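Long-range contact in extracellular matrix-binding protein ebh (Staphylococcus aureus subsp. aureus, PDB 4KJM), which probably acts as a cell-surface adhesin that binds extracellular matrix, and is built of FIVAR and GA-type helical modules: residues A[77-89]-A[107-120]. Residues are numbered along the deposited sequence; the frame is centred on the assembly and turned at random.
Sequences NLNNAKQAAITAI and ANGAQRVSNAQDVQ. With ZN (zinc ion), chain G.
Lys82 reaches across to the end of helix 97-108 and the turn that follows it. Its CG stands beside the backbone N (chi1 -70°), and the chain beyond is extended. The methylenes therefore run over backbone carbonyls, with CG 3.3 Å from Ala107 O. At the tip, NZ donates to Asn108 O at 2.8 Å, from well above the carbonyl plane. A water links NZ to Ala110 O. Thr9 and Gly5 of the second subunit also accept from NZ, so the ammonium is shared between the turn and the dimer partner.

Leu78 lies one turn earlier. Its CD1 packs 3.6 Å from Arg112 O, while CD2 faces Gln111 O. Val113 comes in alongside the helix: CG2 rests on the backbone N of Leu78, and CG1 meets the methyl of Ala81. Small residues then let helices 77-89 and 113-120 run close, with axes 8.4 Å apart and only 10° from parallel. Ala81 CB and Ala116 CB meet methyl to methyl at 3.8 Å. Ala85 CB touches both Ala116 O and Ala107 CB, one from each helix of the second segment. Ile86 CD1 also packs on Ala107 CB, and Ile89 CD1 reaches Val119 CG1.

Gln120 closes the far end. Its extended chain lies across helix 77-89, with CG 3.9 Å from Ala88 CB and OE1 beside the backbone of Ala84. A water donates to both Gln120 OE1 and Ala81 O. On the outer side of helix 113-120, Asp118 binds a zinc ion chiefly through OD1, with OD2 farther away. Three waters also bind the zinc ion.

Helices 74-90, 97-108 and 113-127 form the compact three-helix bundle of a GA module; here its first and third helices run parallel, joined by alanine packing.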
ATOM      1  N   ASN A  77     -11.421  -8.242  -3.480  1.00 29.37           N
ATOM      2  CA  ASN A  77     -12.895  -8.116  -3.329  1.00 28.41           C
ATOM      3  C   ASN A  77     -13.522  -7.243  -4.438  1.00 27.12           C
ATOM      4  O   ASN A  77     -14.609  -7.520  -4.957  1.00 28.63           O
ATOM      5  CB  ASN A  77     -13.257  -7.561  -1.957  1.00 26.93           C
ATOM      6  CG  ASN A  77     -13.175  -8.609  -0.877  1.00 29.84           C
ATOM      7  OD1 ASN A  77     -13.091  -9.780  -1.208  1.00 28.58           O
ATOM      8  ND2 ASN A  77     -13.186  -8.193   0.427  1.00 28.68           N
ATOM      9  N   LEU A  78     -12.868  -6.146  -4.753  1.00 25.77           N
ATOM     10  CA  LEU A  78     -13.293  -5.320  -5.863  1.00 25.28           C
ATOM     11  C   LEU A  78     -13.248  -6.063  -7.176  1.00 27.09           C
ATOM     12  O   LEU A  78     -14.233  -6.032  -7.918  1.00 27.16           O
ATOM     13  CB  LEU A  78     -12.473  -4.047  -5.939  1.00 26.19           C
ATOM     14  CG  LEU A  78     -12.750  -3.109  -7.084  1.00 26.82           C
ATOM     15  CD1 LEU A  78     -14.227  -2.733  -7.174  1.00 27.50           C
ATOM     16  CD2 LEU A  78     -11.793  -1.890  -6.998  1.00 29.49           C
ATOM     17  N   ASN A  79     -12.134  -6.739  -7.483  1.00 28.91           N
ATOM     18  CA  ASN A  79     -12.104  -7.515  -8.741  1.00 32.21           C
ATOM     19  C   ASN A  79     -13.179  -8.598  -8.798  1.00 31.53           C
ATOM     20  O   ASN A  79     -13.756  -8.845  -9.876  1.00 32.70           O
ATOM     21  CB  ASN A  79     -10.699  -8.048  -9.039  1.00 35.16           C
ATOM     22  CG  ASN A  79      -9.707  -6.934  -9.423  1.00 37.41           C
ATOM     23  OD1 ASN A  79     -10.074  -5.962 -10.066  1.00 40.08           O
ATOM     24  ND2 ASN A  79      -8.457  -7.108  -9.064  1.00 37.06           N
ATOM     25  N   ASN A  80     -13.438  -9.255  -7.666  1.00 31.02           N
ATOM     26  CA  ASN A  80     -14.488 -10.261  -7.598  1.00 32.75           C
ATOM     27  C   ASN A  80     -15.873  -9.676  -7.828  1.00 31.29           C
ATOM     28  O   ASN A  80     -16.711 -10.253  -8.516  1.00 31.18           O
ATOM     29  CB  ASN A  80     -14.467 -10.978  -6.250  1.00 36.37           C
ATOM     30  CG  ASN A  80     -13.290 -11.925  -6.102  1.00 40.16           C
ATOM     31  OD1 ASN A  80     -12.602 -12.220  -7.060  1.00 42.08           O
ATOM     32  ND2 ASN A  80     -13.033 -12.368  -4.870  1.00 43.14           N
ATOM     33  N   ALA A  81     -16.123  -8.528  -7.219  1.00 28.01           N
ATOM     34  CA  ALA A  81     -17.367  -7.782  -7.442  1.00 27.84           C
ATOM     35  C   ALA A  81     -17.612  -7.312  -8.858  1.00 27.77           C
ATOM     36  O   ALA A  81     -18.736  -7.436  -9.356  1.00 28.90           O
ATOM     37  CB  ALA A  81     -17.449  -6.601  -6.487  1.00 26.62           C
ATOM     38  N   LYS A  82     -16.564  -6.845  -9.523  1.00 27.50           N
ATOM     39  CA  LYS A  82     -16.618  -6.523 -10.931  1.00 28.20           C
ATOM     40  C   LYS A  82     -17.011  -7.770 -11.799  1.00 31.72           C
ATOM     41  O   LYS A  82     -17.888  -7.662 -12.640  1.00 32.61           O
ATOM     42  CB  LYS A  82     -15.275  -5.973 -11.382  1.00 28.80           C
ATOM     43  CG  LYS A  82     -14.943  -4.579 -10.838  1.00 27.65           C
ATOM     44  CD  LYS A  82     -13.643  -4.076 -11.432  1.00 29.94           C
ATOM     45  CE  LYS A  82     -13.239  -2.682 -10.940  1.00 30.38           C
ATOM     46  NZ  LYS A  82     -12.102  -2.094 -11.740  1.00 32.34           N
ATOM     47  N   GLN A  83     -16.351  -8.916 -11.582  1.00 34.45           N
ATOM     48  CA  GLN A  83     -16.597 -10.119 -12.363  1.00 39.00           C
ATOM     49  C   GLN A  83     -18.004 -10.636 -12.117  1.00 39.35           C
ATOM     50  O   GLN A  83     -18.683 -11.046 -13.042  1.00 40.46           O
ATOM     51  CB  GLN A  83     -15.595 -11.221 -12.052  1.00 44.15           C
ATOM     52  CG  GLN A  83     -15.856 -12.501 -12.868  1.00 53.05           C
ATOM     53  CD  GLN A  83     -15.855 -12.280 -14.396  1.00 60.46           C
ATOM     54  OE1 GLN A  83     -14.786 -12.175 -15.015  1.00 69.89           O
ATOM     55  NE2 GLN A  83     -17.054 -12.188 -15.003  1.00 60.78           N
ATOM     56  N   ALA A  84     -18.461 -10.575 -10.876  1.00 33.33           N
ATOM     57  CA  ALA A  84     -19.846 -10.939 -10.587  1.00 33.79           C
ATOM     58  C   ALA A  84     -20.846 -10.057 -11.340  1.00 34.82           C
ATOM     59  O   ALA A  84     -21.900 -10.549 -11.819  1.00 34.45           O
ATOM     60  CB  ALA A  84     -20.118 -10.943  -9.090  1.00 33.42           C
ATOM     61  N   ALA A  85     -20.608  -8.746 -11.394  1.00 30.84           N
ATOM     62  CA  ALA A  85     -21.492  -7.833 -12.110  1.00 32.61           C
ATOM     63  C   ALA A  85     -21.495  -8.166 -13.595  1.00 34.03           C
ATOM     64  O   ALA A  85     -22.550  -8.211 -14.241  1.00 32.38           O
ATOM     65  CB  ALA A  85     -21.068  -6.367 -11.880  1.00 33.83           C
ATOM     66  N   ILE A  86     -20.312  -8.413 -14.127  1.00 34.62           N
ATOM     67  CA  ILE A  86     -20.147  -8.722 -15.580  1.00 37.54           C
ATOM     68  C   ILE A  86     -20.901  -9.991 -15.961  1.00 38.45           C
ATOM     69  O   ILE A  86     -21.618 -10.066 -16.971  1.00 39.29           O
ATOM     70  CB  ILE A  86     -18.659  -8.896 -15.922  1.00 37.78           C
ATOM     71  CG1 ILE A  86     -17.929  -7.548 -15.747  1.00 38.76           C
ATOM     72  CG2 ILE A  86     -18.476  -9.465 -17.329  1.00 41.54           C
ATOM     73  CD1 ILE A  86     -18.381  -6.443 -16.653  1.00 39.23           C
ATOM     74  N   THR A  87     -20.710 -11.005 -15.136  1.00 40.10           N
ATOM     75  CA  THR A  87     -21.379 -12.268 -15.329  1.00 42.90           C
ATOM     76  C   THR A  87     -22.877 -12.054 -15.330  1.00 42.31           C
ATOM     77  O   THR A  87     -23.581 -12.560 -16.210  1.00 43.04           O
ATOM     78  CB  THR A  87     -20.980 -13.271 -14.242  1.00 42.32           C
ATOM     79  OG1 THR A  87     -19.594 -13.541 -14.386  1.00 42.12           O
ATOM     80  CG2 THR A  87     -21.733 -14.564 -14.381  1.00 45.96           C
ATOM     81  N   ALA A  88     -23.390 -11.314 -14.348  1.00 40.48           N
ATOM     82  CA  ALA A  88     -24.840 -11.010 -14.345  1.00 40.93           C
ATOM     83  C   ALA A  88     -25.305 -10.275 -15.618  1.00 43.20           C
ATOM     84  O   ALA A  88     -26.404 -10.537 -16.198  1.00 45.94           O
ATOM     85  CB  ALA A  88     -25.207 -10.216 -13.108  1.00 38.57           C
ATOM     86  N   ILE A  89     -24.506  -9.306 -16.037  1.00 40.47           N
ATOM     87  CA  ILE A  89     -24.862  -8.518 -17.188  1.00 40.20           C
ATOM     88  C   ILE A  89     -24.887  -9.461 -18.396  1.00 44.22           C
ATOM     89  O   ILE A  89     -25.815  -9.442 -19.204  1.00 45.66           O
ATOM     90  CB  ILE A  89     -23.872  -7.386 -17.395  1.00 39.49           C
ATOM     91  CG1 ILE A  89     -24.056  -6.314 -16.284  1.00 37.14           C
ATOM     92  CG2 ILE A  89     -24.032  -6.755 -18.768  1.00 41.04           C
ATOM     93  CD1 ILE A  89     -22.789  -5.510 -16.060  1.00 33.98           C
ATOM     94  N   ALA A 107     -19.303  -1.382 -14.433  1.00 28.94           N
ATOM     95  CA  ALA A 107     -18.716  -2.387 -13.562  1.00 27.25           C
ATOM     96  C   ALA A 107     -17.197  -2.307 -13.646  1.00 28.81           C
ATOM     97  O   ALA A 107     -16.524  -2.297 -12.651  1.00 28.55           O
ATOM     98  CB  ALA A 107     -19.206  -3.760 -13.958  1.00 31.10           C
ATOM     99  N   ASN A 108     -16.647  -2.244 -14.843  1.00 29.35           N
ATOM    100  CA  ASN A 108     -15.199  -2.246 -14.977  1.00 31.66           C
ATOM    101  C   ASN A 108     -14.495  -1.033 -14.397  1.00 31.53           C
ATOM    102  O   ASN A 108     -13.296  -1.102 -14.049  1.00 31.73           O
ATOM    103  CB  ASN A 108     -14.846  -2.420 -16.429  1.00 33.85           C
ATOM    104  CG  ASN A 108     -14.960  -3.866 -16.853  1.00 37.44           C
ATOM    105  OD1 ASN A 108     -14.821  -4.772 -16.054  1.00 37.35           O
ATOM    106  ND2 ASN A 108     -15.156  -4.068 -18.114  1.00 42.28           N
ATOM    107  N   GLY A 109     -15.238   0.068 -14.386  1.00 31.15           N
ATOM    108  CA  GLY A 109     -14.795   1.339 -13.844  1.00 32.22           C
ATOM    109  C   GLY A 109     -15.058   1.516 -12.377  1.00 29.10           C
ATOM    110  O   GLY A 109     -14.625   2.525 -11.825  1.00 29.21           O
ATOM    111  N   ALA A 110     -15.697   0.527 -11.720  1.00 28.67           N
ATOM    112  CA  ALA A 110     -16.103   0.672 -10.302  1.00 26.90           C
ATOM    113  C   ALA A 110     -14.837   0.855  -9.477  1.00 27.03           C
ATOM    114  O   ALA A 110     -13.848   0.099  -9.628  1.00 24.34           O
ATOM    115  CB  ALA A 110     -16.845  -0.552  -9.813  1.00 26.28           C
ATOM    116  N   GLN A 111     -14.825   1.893  -8.663  1.00 24.48           N
ATOM    117  CA  GLN A 111     -13.673   2.163  -7.808  1.00 24.33           C
ATOM    118  C   GLN A 111     -13.772   1.525  -6.411  1.00 22.94           C
ATOM    119  O   GLN A 111     -12.788   1.536  -5.615  1.00 20.38           O
ATOM    120  CB  GLN A 111     -13.498   3.708  -7.685  1.00 27.61           C
ATOM    121  CG  GLN A 111     -13.523   4.441  -9.006  1.00 32.06           C
ATOM    122  CD  GLN A 111     -14.917   4.938  -9.454  1.00 34.79           C
ATOM    123  OE1 GLN A 111     -15.971   4.373  -9.085  1.00 30.82           O
ATOM    124  NE2 GLN A 111     -14.921   6.013 -10.303  1.00 37.13           N
ATOM    125  N   ARG A 112     -14.997   1.149  -6.050  1.00 23.10           N
ATOM    126  CA  ARG A 112     -15.317   0.535  -4.753  1.00 24.29           C
ATOM    127  C   ARG A 112     -16.188  -0.651  -4.966  1.00 23.28           C
ATOM    128  O   ARG A 112     -16.945  -0.717  -5.954  1.00 25.12           O
ATOM    129  CB  ARG A 112     -16.018   1.501  -3.775  1.00 25.10           C
ATOM    130  CG  ARG A 112     -15.223   2.701  -3.250  1.00 25.65           C
ATOM    131  CD  ARG A 112     -13.949   2.358  -2.492  1.00 26.86           C
ATOM    132  NE  ARG A 112     -14.323   1.638  -1.278  1.00 25.42           N
ATOM    133  CZ  ARG A 112     -14.719   2.173  -0.148  1.00 28.56           C
ATOM    134  NH1 ARG A 112     -14.787   3.499  -0.015  1.00 27.38           N
ATOM    135  NH2 ARG A 112     -15.130   1.365   0.841  1.00 30.18           N
ATOM    136  N   VAL A 113     -16.113  -1.622  -4.054  1.00 23.40           N
ATOM    137  CA  VAL A 113     -16.954  -2.822  -4.131  1.00 24.88           C
ATOM    138  C   VAL A 113     -18.484  -2.451  -4.258  1.00 26.34           C
ATOM    139  O   VAL A 113     -19.210  -3.019  -5.096  1.00 25.76           O
ATOM    140  CB  VAL A 113     -16.732  -3.772  -2.957  1.00 25.93           C
ATOM    141  CG1 VAL A 113     -17.862  -4.808  -2.815  1.00 27.91           C
ATOM    142  CG2 VAL A 113     -15.392  -4.450  -3.029  1.00 25.66           C
ATOM    143  N   SER A 114     -18.927  -1.468  -3.507  1.00 24.39           N
ATOM    144  CA  SER A 114     -20.346  -1.048  -3.533  1.00 26.53           C
ATOM    145  C   SER A 114     -20.790  -0.568  -4.900  1.00 25.91           C
ATOM    146  O   SER A 114     -21.918  -0.826  -5.290  1.00 26.73           O
ATOM    147  CB  SER A 114     -20.629   0.052  -2.511  1.00 28.20           C
ATOM    148  OG  SER A 114     -19.908   1.210  -2.846  1.00 28.32           O
ATOM    149  N   ASN A 115     -19.903   0.100  -5.635  1.00 25.48           N
ATOM    150  CA  ASN A 115     -20.233   0.556  -6.977  1.00 26.20           C
ATOM    151  C   ASN A 115     -20.466  -0.638  -7.911  1.00 25.95           C
ATOM    152  O   ASN A 115     -21.434  -0.645  -8.710  1.00 27.71           O
ATOM    153  CB  ASN A 115     -19.146   1.426  -7.618  1.00 25.28           C
ATOM    154  CG  ASN A 115     -18.691   2.555  -6.729  1.00 27.50           C
ATOM    155  OD1 ASN A 115     -17.491   2.739  -6.535  1.00 28.00           O
ATOM    156  ND2 ASN A 115     -19.648   3.351  -6.201  1.00 26.15           N
ATOM    157  N   ALA A 116     -19.603  -1.637  -7.865  1.00 25.27           N
ATOM    158  CA  ALA A 116     -19.820  -2.808  -8.699  1.00 26.13           C
ATOM    159  C   ALA A 116     -21.092  -3.585  -8.344  1.00 27.95           C
ATOM    160  O   ALA A 116     -21.793  -4.139  -9.212  1.00 28.72           O
ATOM    161  CB  ALA A 116     -18.578  -3.719  -8.623  1.00 27.04           C
ATOM    162  N   GLN A 117     -21.363  -3.702  -7.039  1.00 29.52           N
ATOM    163  CA  GLN A 117     -22.572  -4.332  -6.556  1.00 29.16           C
ATOM    164  C   GLN A 117     -23.813  -3.594  -6.990  1.00 29.46           C
ATOM    165  O   GLN A 117     -24.866  -4.237  -7.297  1.00 27.99           O
ATOM    166  CB  GLN A 117     -22.527  -4.501  -5.033  1.00 31.26           C
ATOM    167  CG  GLN A 117     -21.391  -5.479  -4.618  1.00 33.20           C
ATOM    168  CD  GLN A 117     -21.338  -5.778  -3.125  1.00 38.39           C
ATOM    169  OE1 GLN A 117     -21.647  -4.944  -2.310  1.00 39.89           O
ATOM    170  NE2 GLN A 117     -20.859  -6.939  -2.784  1.00 41.34           N
ATOM    171  N   ASP A 118     -23.743  -2.248  -6.951  1.00 29.41           N
ATOM    172  CA  ASP A 118     -24.866  -1.407  -7.466  1.00 28.97           C
ATOM    173  C   ASP A 118     -25.098  -1.673  -8.942  1.00 28.51           C
ATOM    174  O   ASP A 118     -26.241  -1.767  -9.423  1.00 28.61           O
ATOM    175  CB  ASP A 118     -24.581   0.080  -7.253  1.00 26.95           C
ATOM    176  CG  ASP A 118     -24.676   0.494  -5.808  1.00 31.34           C
ATOM    177  OD1 ASP A 118     -25.222  -0.288  -5.049  1.00 33.33           O
ATOM    178  OD2 ASP A 118     -24.228   1.604  -5.415  1.00 33.76           O
ATOM    179  N   VAL A 119     -24.015  -1.773  -9.698  1.00 28.44           N
ATOM    180  CA  VAL A 119     -24.183  -2.104 -11.133  1.00 28.54           C
ATOM    181  C   VAL A 119     -24.885  -3.456 -11.328  1.00 30.15           C
ATOM    182  O   VAL A 119     -25.813  -3.581 -12.139  1.00 31.94           O
ATOM    183  CB  VAL A 119     -22.845  -2.094 -11.859  1.00 27.94           C
ATOM    184  CG1 VAL A 119     -23.032  -2.647 -13.281  1.00 31.06           C
ATOM    185  CG2 VAL A 119     -22.240  -0.681 -11.846  1.00 28.58           C
ATOM    186  N   GLN A 120     -24.423  -4.491 -10.627  1.00 32.10           N
ATOM    187  CA  GLN A 120     -25.080  -5.776 -10.706  1.00 32.43           C
ATOM    188  C   GLN A 120     -26.578  -5.666 -10.402  1.00 34.70           C
ATOM    189  O   GLN A 120     -27.417  -6.226 -11.101  1.00 35.05           O
ATOM    190  CB  GLN A 120     -24.446  -6.755  -9.739  1.00 34.47           C
ATOM    191  CG  GLN A 120     -25.099  -8.124  -9.856  1.00 37.05           C
ATOM    192  CD  GLN A 120     -24.315  -9.198  -9.141  1.00 41.17           C
ATOM    193  OE1 GLN A 120     -23.156  -9.024  -8.806  1.00 39.23           O
ATOM    194  NE2 GLN A 120     -24.938 -10.318  -8.947  1.00 40.88           N
TER
HETATM  195 ZN    ZN G 205     -25.194   0.780  -2.976  0.50 54.98          ZN
HETATM  196  O   HOH W   1     -21.049  -7.276  -7.817  1.00 34.99           O
HETATM  197  O   HOH W   2     -11.320   0.418 -10.322  1.00 29.94           O
HETATM  198  O   HOH W   3     -23.861   2.250  -2.983  0.50 44.94           O
HETATM  199  O   HOH W   4     -24.576  -0.668  -1.703  0.50 52.77           O
HETATM  200  O   HOH W   5     -26.665   1.870  -2.109  0.50 32.89           O